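Local coordinates for period circadian protein homolog 2 (Mus musculus, PDB 3GDI) that probably acts in the nuclear circadian clock as a regulator of transcription that works through protein contacts made by its tandem PAS domains, at residues I242-S247 / G264-R269; I166-H171 / D181-P186; P186-L191 / I232-R237. All blocks are in the same frame, centred on the assembly; numbering follows the deposited sequence.

Interaction 1: I242-S247 / G264-R269; sequences ITLDTS and GRHKVR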
ATOM      1  N   ILE A 242       6.553  14.550  19.729  1.00 43.35           N
ATOM      2  CA  ILE A 242       7.062  13.608  20.713  1.00 42.70           C
ATOM      3  C   ILE A 242       8.519  13.388  20.312  1.00 43.34           C
ATOM      4  O   ILE A 242       8.861  13.470  19.131  1.00 42.83           O
ATOM      5  CB  ILE A 242       6.303  12.254  20.703  1.00 43.03           C
ATOM      6  CG1 ILE A 242       6.319  11.637  19.300  1.00 41.69           C
ATOM      7  CG2 ILE A 242       4.883  12.455  21.223  1.00 39.26           C
ATOM      8  CD1 ILE A 242       5.715  10.231  19.234  1.00 38.49           C
ATOM      9  N   THR A 243       9.384  13.147  21.289  1.00 43.19           N
ATOM     10  CA  THR A 243      10.796  12.947  21.007  1.00 43.60           C
ATOM     11  C   THR A 243      11.100  11.477  20.870  1.00 45.48           C
ATOM     12  O   THR A 243      10.838  10.686  21.773  1.00 46.26           O
ATOM     13  CB  THR A 243      11.664  13.559  22.113  1.00 43.37           C
ATOM     14  OG1 THR A 243      11.468  14.976  22.116  1.00 46.50           O
ATOM     15  CG2 THR A 243      13.133  13.253  21.896  1.00 40.92           C
ATOM     16  N   LEU A 244      11.671  11.120  19.728  1.00 47.22           N
ATOM     17  CA  LEU A 244      12.000   9.737  19.437  1.00 47.15           C
ATOM     18  C   LEU A 244      13.481   9.384  19.494  1.00 48.22           C
ATOM     19  O   LEU A 244      14.353  10.223  19.261  1.00 47.96           O
ATOM     20  CB  LEU A 244      11.476   9.383  18.045  1.00 47.05           C
ATOM     21  CG  LEU A 244       9.970   9.247  17.800  1.00 45.95           C
ATOM     22  CD1 LEU A 244       9.206  10.304  18.549  1.00 46.42           C
ATOM     23  CD2 LEU A 244       9.709   9.348  16.308  1.00 45.18           C
ATOM     24  N   ASP A 245      13.734   8.124  19.836  1.00 49.79           N
ATOM     25  CA  ASP A 245      15.065   7.530  19.861  1.00 49.91           C
ATOM     26  C   ASP A 245      14.847   6.515  18.745  1.00 48.29           C
ATOM     27  O   ASP A 245      14.015   5.613  18.867  1.00 46.44           O
ATOM     28  CB  ASP A 245      15.347   6.809  21.184  1.00 54.22           C
ATOM     29  CG  ASP A 245      15.710   7.767  22.306  1.00 59.39           C
ATOM     30  OD1 ASP A 245      15.931   7.306  23.451  1.00 64.08           O
ATOM     31  OD2 ASP A 245      15.779   8.984  22.047  1.00 61.36           O
ATOM     32  N   THR A 246      15.576   6.666  17.648  1.00 46.45           N
ATOM     33  CA  THR A 246      15.357   5.787  16.523  1.00 45.95           C
ATOM     34  C   THR A 246      16.500   4.912  16.086  1.00 44.60           C
ATOM     35  O   THR A 246      17.667   5.264  16.217  1.00 45.44           O
ATOM     36  CB  THR A 246      14.908   6.603  15.302  1.00 47.52           C
ATOM     37  OG1 THR A 246      13.731   7.355  15.636  1.00 47.89           O
ATOM     38  CG2 THR A 246      14.610   5.686  14.130  1.00 47.27           C
ATOM     39  N   SER A 247      16.129   3.757  15.558  1.00 43.05           N
ATOM     40  CA  SER A 247      17.074   2.795  15.023  1.00 42.97           C
ATOM     41  C   SER A 247      16.686   2.681  13.545  1.00 41.40           C
ATOM     42  O   SER A 247      15.536   2.397  13.225  1.00 40.23           O
ATOM     43  CB  SER A 247      16.914   1.453  15.722  1.00 41.95           C
ATOM     44  OG  SER A 247      17.474   0.418  14.933  1.00 48.15           O
ATOM     45  N   GLY A 264      12.209   1.998  10.192  1.00 40.03           N
ATOM     46  CA  GLY A 264      12.642   2.604  11.432  1.00 37.23           C
ATOM     47  C   GLY A 264      11.888   2.021  12.610  1.00 39.24           C
ATOM     48  O   GLY A 264      10.696   1.736  12.523  1.00 38.43           O
ATOM     49  N   ARG A 265      12.592   1.824  13.718  1.00 40.64           N
ATOM     50  CA  ARG A 265      11.980   1.292  14.926  1.00 41.11           C
ATOM     51  C   ARG A 265      12.130   2.399  15.935  1.00 40.45           C
ATOM     52  O   ARG A 265      13.233   2.684  16.382  1.00 41.44           O
ATOM     53  CB  ARG A 265      12.719   0.055  15.412  1.00 42.10           C
ATOM     54  CG  ARG A 265      12.045  -0.581  16.602  1.00 44.56           C
ATOM     55  CD  ARG A 265      12.818  -1.750  17.095  1.00 46.48           C
ATOM     56  NE  ARG A 265      11.964  -2.680  17.816  1.00 50.54           N
ATOM     57  CZ  ARG A 265      11.862  -2.725  19.138  1.00 52.04           C
ATOM     58  NH1 ARG A 265      12.567  -1.881  19.883  1.00 49.60           N
ATOM     59  NH2 ARG A 265      11.064  -3.623  19.709  1.00 51.53           N
ATOM     60  N   HIS A 266      11.014   3.008  16.302  1.00 41.53           N
ATOM     61  CA  HIS A 266      11.040   4.138  17.208  1.00 43.26           C
ATOM     62  C   HIS A 266      10.639   3.899  18.646  1.00 44.79           C
ATOM     63  O   HIS A 266       9.761   3.096  18.941  1.00 45.32           O
ATOM     64  CB  HIS A 266      10.162   5.244  16.634  1.00 44.77           C
ATOM     65  CG  HIS A 266      10.400   5.498  15.180  1.00 45.71           C
ATOM     66  ND1 HIS A 266       9.530   5.076  14.200  1.00 46.44           N
ATOM     67  CD2 HIS A 266      11.433   6.089  14.538  1.00 45.11           C
ATOM     68  CE1 HIS A 266      10.017   5.397  13.014  1.00 45.39           C
ATOM     69  NE2 HIS A 266      11.171   6.012  13.191  1.00 45.48           N
ATOM     70  N   LYS A 267      11.295   4.628  19.536  1.00 46.88           N
ATOM     71  CA  LYS A 267      11.007   4.548  20.955  1.00 48.05           C
ATOM     72  C   LYS A 267      10.741   5.981  21.369  1.00 48.07           C
ATOM     73  O   LYS A 267      11.616   6.846  21.242  1.00 44.60           O
ATOM     74  CB  LYS A 267      12.212   3.986  21.709  1.00 52.25           C
ATOM     75  CG  LYS A 267      11.852   3.318  23.027  1.00 58.50           C
ATOM     76  CD  LYS A 267      12.191   4.195  24.231  1.00 63.77           C
ATOM     77  CE  LYS A 267      13.702   4.250  24.471  1.00 65.55           C
ATOM     78  NZ  LYS A 267      14.081   5.269  25.495  1.00 68.12           N
ATOM     79  N   VAL A 268       9.522   6.250  21.825  1.00 47.83           N
ATOM     80  CA  VAL A 268       9.198   7.600  22.243  1.00 50.83           C
ATOM     81  C   VAL A 268       9.732   7.794  23.645  1.00 52.76           C
ATOM     82  O   VAL A 268       9.255   7.199  24.608  1.00 55.80           O
ATOM     83  CB  VAL A 268       7.664   7.900  22.160  1.00 50.62           C
ATOM     84  CG1 VAL A 268       6.897   6.640  21.864  1.00 50.79           C
ATOM     85  CG2 VAL A 268       7.175   8.570  23.429  1.00 47.95           C
ATOM     86  N   ARG A 269      10.763   8.623  23.737  1.00 54.91           N
ATOM     87  CA  ARG A 269      11.415   8.906  24.998  1.00 56.62           C
ATOM     88  C   ARG A 269      10.677  10.011  25.755  1.00 56.29           C
ATOM     89  O   ARG A 269      10.694  10.050  26.990  1.00 57.34           O
ATOM     90  CB  ARG A 269      12.860   9.309  24.731  1.00 58.12           C
ATOM     91  CG  ARG A 269      13.791   9.079  25.903  1.00 62.97           C
ATOM     92  CD  ARG A 269      15.181   9.556  25.541  1.00 64.50           C
ATOM     93  NE  ARG A 269      15.159  10.966  25.161  1.00 64.80           N
ATOM     94  CZ  ARG A 269      16.062  11.527  24.368  1.00 66.25           C
ATOM     95  NH1 ARG A 269      17.048  10.793  23.873  1.00 67.68           N
ATOM     96  NH2 ARG A 269      15.987  12.819  24.076  1.00 67.39           N
TER
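In R269 the first torsion sets CG anti to the backbone N (chi1 -156°), while CG of D245 lies beside its own N (chi1 -79°) on the side of the sheet that carries K267; R269, just past the strand corner, folds its chain, bent at chi3, over to meet the carboxylate. The two side chains run nearly perpendicular, their planes 70° apart, and NH1 of R269 reaches OD2 of D245 at 2.9 Å. The other carboxylate oxygen, OD1, takes a weaker salt bridge from NZ of K267 at 3.4 Å; K267 runs alongside D245, its chain bent at chi2 and chi3. A short acid suits the middle of this network because its two oxygens can serve two long, flexible cations. An alanine in place of D245 would probably leave the ammonium of K267 and the guanidinium of R269 near each other without the negative charge between them. The strands 242-247 and 264-268 belong to the antiparallel hairpin of a PAS fold, with D245–K267 and S247–R265 as hydrogen-bonded pairs within these segments. D245 N donates a hydrogen bond to K267 O at 2.8 Å, and K267 N one to D245 O at 3.0 Å. Where the chain turns a corner, R269 N still bonds T243 O at 2.8 Å. The opposite, buried face carries branched aliphatic groups: L244 packs on F167 and beside H266, V268 on L187, and I242 on L188, with I242 CD1 4.2 Å from V268 CB. S247 OG makes a weak hydrogen bond to W255 NE1 of the second subunit; R265 packs on that tryptophan.

Interaction 2: I166-H171 / D181-P186; sequences IFTTTH and DERAVP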
ATOM      1  N   ILE A 166       7.012   1.636  21.720  1.00 47.61           N
ATOM      2  CA  ILE A 166       7.761   1.363  20.506  1.00 43.38           C
ATOM      3  C   ILE A 166       6.857   1.125  19.309  1.00 42.35           C
ATOM      4  O   ILE A 166       5.917   0.335  19.365  1.00 41.13           O
ATOM      5  CB  ILE A 166       8.638   0.093  20.700  1.00 44.06           C
ATOM      6  CG1 ILE A 166       9.588   0.306  21.876  1.00 42.61           C
ATOM      7  CG2 ILE A 166       9.409  -0.249  19.409  1.00 39.39           C
ATOM      8  CD1 ILE A 166      10.430  -0.910  22.194  1.00 44.48           C
ATOM      9  N   PHE A 167       7.147   1.816  18.219  1.00 42.12           N
ATOM     10  CA  PHE A 167       6.387   1.619  16.990  1.00 43.91           C
ATOM     11  C   PHE A 167       7.357   1.695  15.806  1.00 43.92           C
ATOM     12  O   PHE A 167       8.457   2.239  15.931  1.00 43.19           O
ATOM     13  CB  PHE A 167       5.274   2.662  16.849  1.00 38.70           C
ATOM     14  CG  PHE A 167       5.766   4.035  16.572  1.00 37.95           C
ATOM     15  CD1 PHE A 167       6.205   4.849  17.605  1.00 40.60           C
ATOM     16  CD2 PHE A 167       5.770   4.527  15.278  1.00 38.63           C
ATOM     17  CE1 PHE A 167       6.642   6.151  17.358  1.00 42.23           C
ATOM     18  CE2 PHE A 167       6.203   5.821  15.006  1.00 40.08           C
ATOM     19  CZ  PHE A 167       6.642   6.641  16.049  1.00 42.42           C
ATOM     20  N   THR A 168       6.966   1.134  14.669  1.00 45.11           N
ATOM     21  CA  THR A 168       7.834   1.170  13.500  1.00 47.58           C
ATOM     22  C   THR A 168       7.173   1.834  12.298  1.00 46.40           C
ATOM     23  O   THR A 168       5.956   1.901  12.199  1.00 46.21           O
ATOM     24  CB  THR A 168       8.280  -0.239  13.070  1.00 49.67           C
ATOM     25  OG1 THR A 168       7.185  -0.905  12.434  1.00 54.07           O
ATOM     26  CG2 THR A 168       8.719  -1.060  14.279  1.00 53.07           C
ATOM     27  N   THR A 169       8.002   2.336  11.393  1.00 46.93           N
ATOM     28  CA  THR A 169       7.530   2.974  10.180  1.00 43.56           C
ATOM     29  C   THR A 169       8.372   2.439   9.034  1.00 43.80           C
ATOM     30  O   THR A 169       9.549   2.098   9.214  1.00 40.95           O
ATOM     31  CB  THR A 169       7.711   4.487  10.229  1.00 44.67           C
ATOM     32  OG1 THR A 169       9.100   4.786  10.402  1.00 46.88           O
ATOM     33  CG2 THR A 169       6.914   5.091  11.365  1.00 43.28           C
ATOM     34  N   THR A 170       7.760   2.364   7.859  1.00 42.67           N
ATOM     35  CA  THR A 170       8.440   1.892   6.662  1.00 41.83           C
ATOM     36  C   THR A 170       8.191   2.906   5.554  1.00 41.13           C
ATOM     37  O   THR A 170       7.099   3.438   5.445  1.00 45.60           O
ATOM     38  CB  THR A 170       7.879   0.535   6.207  1.00 41.21           C
ATOM     39  OG1 THR A 170       8.040  -0.418   7.262  1.00 43.23           O
ATOM     40  CG2 THR A 170       8.612   0.030   4.963  1.00 39.64           C
ATOM     41  N   HIS A 171       9.200   3.209   4.758  1.00 40.08           N
ATOM     42  CA  HIS A 171       8.990   4.121   3.652  1.00 39.87           C
ATOM     43  C   HIS A 171       9.809   3.765   2.413  1.00 40.55           C
ATOM     44  O   HIS A 171      10.854   3.121   2.500  1.00 42.55           O
ATOM     45  CB  HIS A 171       9.181   5.599   4.063  1.00 39.01           C
ATOM     46  CG  HIS A 171      10.565   5.983   4.501  1.00 39.55           C
ATOM     47  ND1 HIS A 171      10.954   5.987   5.826  1.00 38.12           N
ATOM     48  CD2 HIS A 171      11.595   6.524   3.809  1.00 38.89           C
ATOM     49  CE1 HIS A 171      12.156   6.521   5.933  1.00 36.52           C
ATOM     50  NE2 HIS A 171      12.568   6.858   4.723  1.00 39.16           N
ATOM     51  N   ASP A 181       3.121   0.602  11.782  1.00 45.36           N
ATOM     52  CA  ASP A 181       2.607  -0.544  12.509  1.00 48.04           C
ATOM     53  C   ASP A 181       1.572  -0.139  13.546  1.00 47.84           C
ATOM     54  O   ASP A 181       1.522   1.009  13.993  1.00 48.58           O
ATOM     55  CB  ASP A 181       3.754  -1.355  13.123  1.00 49.96           C
ATOM     56  CG  ASP A 181       4.223  -0.804  14.433  1.00 52.63           C
ATOM     57  OD1 ASP A 181       4.471   0.409  14.508  1.00 53.76           O
ATOM     58  OD2 ASP A 181       4.354  -1.595  15.390  1.00 57.21           O
ATOM     59  N   GLU A 182       0.727  -1.091  13.909  1.00 49.34           N
ATOM     60  CA  GLU A 182      -0.354  -0.840  14.848  1.00 51.35           C
ATOM     61  C   GLU A 182      -0.003  -0.164  16.159  1.00 50.52           C
ATOM     62  O   GLU A 182      -0.826   0.563  16.711  1.00 50.93           O
ATOM     63  CB  GLU A 182      -1.100  -2.137  15.145  1.00 54.93           C
ATOM     64  CG  GLU A 182      -1.863  -2.689  13.956  1.00 61.34           C
ATOM     65  CD  GLU A 182      -2.858  -3.772  14.340  1.00 63.88           C
ATOM     66  OE1 GLU A 182      -3.515  -4.322  13.428  1.00 67.00           O
ATOM     67  OE2 GLU A 182      -2.986  -4.070  15.550  1.00 64.64           O
ATOM     68  N   ARG A 183       1.204  -0.396  16.664  1.00 50.04           N
ATOM     69  CA  ARG A 183       1.607   0.197  17.930  1.00 50.85           C
ATOM     70  C   ARG A 183       1.724   1.707  17.821  1.00 50.49           C
ATOM     71  O   ARG A 183       1.743   2.413  18.832  1.00 52.47           O
ATOM     72  CB  ARG A 183       2.940  -0.398  18.397  1.00 53.01           C
ATOM     73  CG  ARG A 183       2.910  -1.911  18.592  1.00 54.43           C
ATOM     74  CD  ARG A 183       4.269  -2.468  19.026  1.00 58.67           C
ATOM     75  NE  ARG A 183       5.314  -2.254  18.026  1.00 61.84           N
ATOM     76  CZ  ARG A 183       6.567  -2.692  18.140  1.00 64.15           C
ATOM     77  NH1 ARG A 183       6.937  -3.372  19.213  1.00 64.80           N
ATOM     78  NH2 ARG A 183       7.451  -2.449  17.182  1.00 66.10           N
ATOM     79  N   ALA A 184       1.787   2.200  16.590  1.00 49.11           N
ATOM     80  CA  ALA A 184       1.920   3.629  16.337  1.00 48.19           C
ATOM     81  C   ALA A 184       0.634   4.423  16.550  1.00 48.43           C
ATOM     82  O   ALA A 184       0.683   5.579  16.983  1.00 50.19           O
ATOM     83  CB  ALA A 184       2.428   3.858  14.914  1.00 45.15           C
ATOM     84  N   VAL A 185      -0.514   3.824  16.245  1.00 46.52           N
ATOM     85  CA  VAL A 185      -1.770   4.544  16.402  1.00 45.91           C
ATOM     86  C   VAL A 185      -1.909   5.144  17.801  1.00 45.49           C
ATOM     87  O   VAL A 185      -2.158   6.337  17.950  1.00 44.81           O
ATOM     88  CB  VAL A 185      -2.983   3.644  16.093  1.00 46.96           C
ATOM     89  CG1 VAL A 185      -4.257   4.433  16.286  1.00 48.70           C
ATOM     90  CG2 VAL A 185      -2.911   3.132  14.654  1.00 45.09           C
ATOM     91  N   PRO A 186      -1.735   4.327  18.848  1.00 45.86           N
ATOM     92  CA  PRO A 186      -1.857   4.860  20.209  1.00 46.76           C
ATOM     93  C   PRO A 186      -0.762   5.868  20.586  1.00 47.18           C
ATOM     94  O   PRO A 186      -0.946   6.686  21.488  1.00 48.17           O
ATOM     95  CB  PRO A 186      -1.796   3.600  21.081  1.00 45.79           C
ATOM     96  CG  PRO A 186      -2.345   2.549  20.187  1.00 45.13           C
ATOM     97  CD  PRO A 186      -1.683   2.857  18.873  1.00 45.91           C
TER
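R183 and I166 lie side by side and point the same way, with the backbone carbonyl O of I166 over one face of the guanidinium, 3.0 Å above its plane, and CG2 of I166 3.7 Å from NH2. At the edge of the same flat group, near its plane, sits CG2 of T168. The guanidinium is steadied by D181, whose OD2 accepts from R183 NE at 2.9 Å in a salt bridge within the turn. D181 in turn crosses T168 at about a right angle. Its OD1 accepts a hydrogen bond from T168 N at 2.6 Å, the N-H arriving from above the carboxylate plane, and D181 N bonds back to T168 O at 3.1 Å. An aspartate suits this place, since one oxygen can hold the strand while the other holds R183. D181 to A184 form a type I beta turn leading from strand 177-180, an outer strand of the PAS sheet, into helix 184-188. On the buried side, the first torsion of F167 puts CG between the backbone N and the carbonyl carbon (chi1 70°), and CD2 meets CB of A184 at 3.4 Å. The small methyl of alanine lets the backbone at A184 come close to the ring, which also meets the imidazole of H266.

Interaction 3: P186-L191 / I232-R237; sequences PLLGYL and IRFRTR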
ATOM      1  N   PRO A 186      -1.735   4.327  18.848  1.00 45.86           N
ATOM      2  CA  PRO A 186      -1.857   4.860  20.209  1.00 46.76           C
ATOM      3  C   PRO A 186      -0.762   5.868  20.586  1.00 47.18           C
ATOM      4  O   PRO A 186      -0.946   6.686  21.488  1.00 48.17           O
ATOM      5  CB  PRO A 186      -1.796   3.600  21.081  1.00 45.79           C
ATOM      6  CG  PRO A 186      -2.345   2.549  20.187  1.00 45.13           C
ATOM      7  CD  PRO A 186      -1.683   2.857  18.873  1.00 45.91           C
ATOM      8  N   LEU A 187       0.380   5.822  19.912  1.00 46.89           N
ATOM      9  CA  LEU A 187       1.453   6.753  20.258  1.00 46.04           C
ATOM     10  C   LEU A 187       1.493   8.011  19.391  1.00 45.76           C
ATOM     11  O   LEU A 187       2.186   8.969  19.724  1.00 45.82           O
ATOM     12  CB  LEU A 187       2.808   6.037  20.197  1.00 43.62           C
ATOM     13  CG  LEU A 187       3.032   4.880  21.181  1.00 43.08           C
ATOM     14  CD1 LEU A 187       4.268   4.108  20.788  1.00 41.33           C
ATOM     15  CD2 LEU A 187       3.163   5.413  22.593  1.00 38.56           C
ATOM     16  N   LEU A 188       0.738   8.022  18.292  1.00 45.19           N
ATOM     17  CA  LEU A 188       0.742   9.176  17.397  1.00 42.86           C
ATOM     18  C   LEU A 188      -0.588   9.889  17.228  1.00 41.79           C
ATOM     19  O   LEU A 188      -0.618  11.091  17.002  1.00 42.42           O
ATOM     20  CB  LEU A 188       1.257   8.763  16.018  1.00 41.01           C
ATOM     21  CG  LEU A 188       2.698   8.266  15.946  1.00 40.74           C
ATOM     22  CD1 LEU A 188       3.030   8.008  14.497  1.00 40.24           C
ATOM     23  CD2 LEU A 188       3.659   9.290  16.551  1.00 36.80           C
ATOM     24  N   GLY A 189      -1.687   9.158  17.330  1.00 42.56           N
ATOM     25  CA  GLY A 189      -2.984   9.789  17.153  1.00 44.45           C
ATOM     26  C   GLY A 189      -3.528   9.596  15.743  1.00 45.53           C
ATOM     27  O   GLY A 189      -4.730   9.763  15.506  1.00 45.90           O
ATOM     28  N   TYR A 190      -2.650   9.249  14.803  1.00 42.95           N
ATOM     29  CA  TYR A 190      -3.082   9.022  13.430  1.00 42.33           C
ATOM     30  C   TYR A 190      -3.435   7.565  13.230  1.00 40.94           C
ATOM     31  O   TYR A 190      -2.918   6.699  13.928  1.00 40.10           O
ATOM     32  CB  TYR A 190      -1.970   9.331  12.426  1.00 42.04           C
ATOM     33  CG  TYR A 190      -1.466  10.745  12.390  1.00 40.84           C
ATOM     34  CD1 TYR A 190      -0.218  11.071  12.925  1.00 40.44           C
ATOM     35  CD2 TYR A 190      -2.199  11.748  11.763  1.00 40.23           C
ATOM     36  CE1 TYR A 190       0.289  12.362  12.825  1.00 43.69           C
ATOM     37  CE2 TYR A 190      -1.706  13.046  11.660  1.00 41.12           C
ATOM     38  CZ  TYR A 190      -0.463  13.347  12.187  1.00 45.00           C
ATOM     39  OH  TYR A 190       0.039  14.624  12.056  1.00 48.83           O
ATOM     40  N   LEU A 191      -4.317   7.297  12.272  1.00 41.33           N
ATOM     41  CA  LEU A 191      -4.660   5.923  11.922  1.00 41.43           C
ATOM     42  C   LEU A 191      -3.742   5.622  10.722  1.00 41.49           C
ATOM     43  O   LEU A 191      -3.397   6.528   9.953  1.00 42.19           O
ATOM     44  CB  LEU A 191      -6.132   5.813  11.546  1.00 41.64           C
ATOM     45  CG  LEU A 191      -7.104   6.160  12.685  1.00 44.45           C
ATOM     46  CD1 LEU A 191      -8.531   5.758  12.272  1.00 43.00           C
ATOM     47  CD2 LEU A 191      -6.700   5.426  13.971  1.00 40.56           C
ATOM     48  N   ILE A 232      14.953  12.780  17.512  1.00 45.88           N
ATOM     49  CA  ILE A 232      14.264  13.273  16.339  1.00 43.90           C
ATOM     50  C   ILE A 232      12.874  13.592  16.871  1.00 43.04           C
ATOM     51  O   ILE A 232      12.345  12.847  17.693  1.00 42.83           O
ATOM     52  CB  ILE A 232      14.168  12.177  15.230  1.00 44.25           C
ATOM     53  CG1 ILE A 232      15.441  12.163  14.376  1.00 44.06           C
ATOM     54  CG2 ILE A 232      12.963  12.423  14.339  1.00 40.62           C
ATOM     55  CD1 ILE A 232      15.553  13.339  13.435  1.00 44.62           C
ATOM     56  N   ARG A 233      12.294  14.702  16.436  1.00 43.47           N
ATOM     57  CA  ARG A 233      10.958  15.058  16.881  1.00 44.32           C
ATOM     58  C   ARG A 233       9.962  14.745  15.778  1.00 44.96           C
ATOM     59  O   ARG A 233      10.161  15.117  14.630  1.00 46.87           O
ATOM     60  CB  ARG A 233      10.916  16.527  17.281  1.00 43.76           C
ATOM     61  CG  ARG A 233      11.511  16.746  18.662  1.00 45.15           C
ATOM     62  CD  ARG A 233      11.649  18.202  18.997  1.00 48.54           C
ATOM     63  NE  ARG A 233      12.525  18.874  18.044  1.00 52.49           N
ATOM     64  CZ  ARG A 233      12.820  20.169  18.081  1.00 55.34           C
ATOM     65  NH1 ARG A 233      12.306  20.943  19.032  1.00 54.05           N
ATOM     66  NH2 ARG A 233      13.629  20.693  17.161  1.00 56.17           N
ATOM     67  N   PHE A 234       8.898  14.039  16.142  1.00 44.91           N
ATOM     68  CA  PHE A 234       7.860  13.611  15.210  1.00 44.63           C
ATOM     69  C   PHE A 234       6.516  14.229  15.622  1.00 47.83           C
ATOM     70  O   PHE A 234       6.125  14.145  16.794  1.00 48.73           O
ATOM     71  CB  PHE A 234       7.765  12.090  15.270  1.00 42.87           C
ATOM     72  CG  PHE A 234       7.026  11.474  14.123  1.00 43.20           C
ATOM     73  CD1 PHE A 234       7.730  10.896  13.060  1.00 42.57           C
ATOM     74  CD2 PHE A 234       5.635  11.447  14.106  1.00 39.44           C
ATOM     75  CE1 PHE A 234       7.055  10.295  11.993  1.00 41.06           C
ATOM     76  CE2 PHE A 234       4.952  10.852  13.044  1.00 41.25           C
ATOM     77  CZ  PHE A 234       5.664  10.273  11.985  1.00 40.29           C
ATOM     78  N   ARG A 235       5.805  14.838  14.674  1.00 47.16           N
ATOM     79  CA  ARG A 235       4.525  15.462  14.979  1.00 49.00           C
ATOM     80  C   ARG A 235       3.373  14.473  15.120  1.00 50.88           C
ATOM     81  O   ARG A 235       3.227  13.545  14.324  1.00 53.01           O
ATOM     82  CB  ARG A 235       4.172  16.494  13.913  1.00 49.84           C
ATOM     83  CG  ARG A 235       2.870  17.241  14.192  1.00 52.44           C
ATOM     84  CD  ARG A 235       2.823  18.571  13.445  1.00 54.68           C
ATOM     85  NE  ARG A 235       3.149  18.407  12.034  1.00 55.18           N
ATOM     86  CZ  ARG A 235       2.382  17.763  11.162  1.00 56.78           C
ATOM     87  NH1 ARG A 235       2.760  17.652   9.895  1.00 54.01           N
ATOM     88  NH2 ARG A 235       1.225  17.243  11.556  1.00 59.44           N
ATOM     89  N   THR A 236       2.545  14.676  16.138  1.00 49.97           N
ATOM     90  CA  THR A 236       1.414  13.790  16.346  1.00 51.54           C
ATOM     91  C   THR A 236       0.144  14.428  15.791  1.00 53.03           C
ATOM     92  O   THR A 236       0.166  15.550  15.278  1.00 51.04           O
ATOM     93  CB  THR A 236       1.208  13.465  17.842  1.00 50.85           C
ATOM     94  OG1 THR A 236       0.645  14.599  18.512  1.00 50.33           O
ATOM     95  CG2 THR A 236       2.538  13.111  18.496  1.00 49.56           C
ATOM     96  N   ARG A 237      -0.961  13.697  15.911  1.00 54.79           N
ATOM     97  CA  ARG A 237      -2.259  14.132  15.414  1.00 56.44           C
ATOM     98  C   ARG A 237      -2.713  15.455  16.024  1.00 55.87           C
ATOM     99  O   ARG A 237      -3.347  16.253  15.349  1.00 54.34           O
ATOM    100  CB  ARG A 237      -3.298  13.039  15.698  1.00 60.48           C
ATOM    101  CG  ARG A 237      -4.685  13.263  15.104  1.00 64.74           C
ATOM    102  CD  ARG A 237      -4.646  13.228  13.589  1.00 70.31           C
ATOM    103  NE  ARG A 237      -5.929  12.854  12.991  1.00 75.80           N
ATOM    104  CZ  ARG A 237      -7.081  13.494  13.194  1.00 78.42           C
ATOM    105  NH1 ARG A 237      -7.134  14.555  13.991  1.00 79.42           N
ATOM    106  NH2 ARG A 237      -8.186  13.072  12.588  1.00 77.80           N
TER
HETATM  107  O   HOH W   1      -0.823  17.171  13.022  1.00 55.80           O
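The Y190 ring has the start of R237 over one face: CB of R237 stands 4.2 Å from the ring centroid and only 8° off the normal, a CH-pi contact, and R237 CA lies over the same face toward the rim. At the ring's edge, in its plane, is the carbonyl O of R235. Farther along R237, CD comes within 3.4 Å of Y190 CD2; the arginine's long aliphatic part suits it to cover an aromatic ring, and its guanidinium plane is turned 51° from that ring. Y190 OH shares one water with the opposite segment: the water lies 2.9 Å from OH, donates to T236 O, and accepts weakly from R235 NH2 at the edge of the guanidinium. That guanidinium has a stronger partner in E286, with which NH2 forms a salt bridge, while NH1 bonds V202 O. The F234 ring is met obliquely by L188, whose CD1 lies 3.7 Å from CE2; the two side chains cross at about a right angle, and I242 adds to this apolar cluster. Beside the Y190 ring the backbones meet, R237 N giving a nearly straight bond (172°) to L188 O at 2.8 Å. G189, at positive phi as the chain leaves the helix, has its C atom 3.5 Å from R237 CB; a CB on it would collide there and, at these backbone angles, probably press on L188 O too. T236 stands beside this bond and is tied by OG1 to E240 O, within the turn that leads to the next strand. The contact thus joins the end of helix 184-188 to the end of the outer strand 227-235, an example of the short helical segments of a PAS domain packing against its antiparallel sheet.

How the interactions relate
All three contacts lie in the second of the two PAS domains, their centres 9 to 11 Å apart. They share its five-stranded antiparallel sheet, ordered 177-180, 166-171, 259-268, 241-252, 227-235. Interaction 2 closes first along the chain, interaction 3 next and interaction 1 last; the hairpin strands of interaction 1, 259-268 and 241-252, lie between strands 166-171 and 227-235. The hairpin bonds to strand 166-171 of interaction 2 on one flank and to strand 227-235 of interaction 3 on the other. Interactions 2 and 3 meet again through helix 184-188 and share P186. The start and end of that one short helix are thus fixed to opposite sides of the central hairpin.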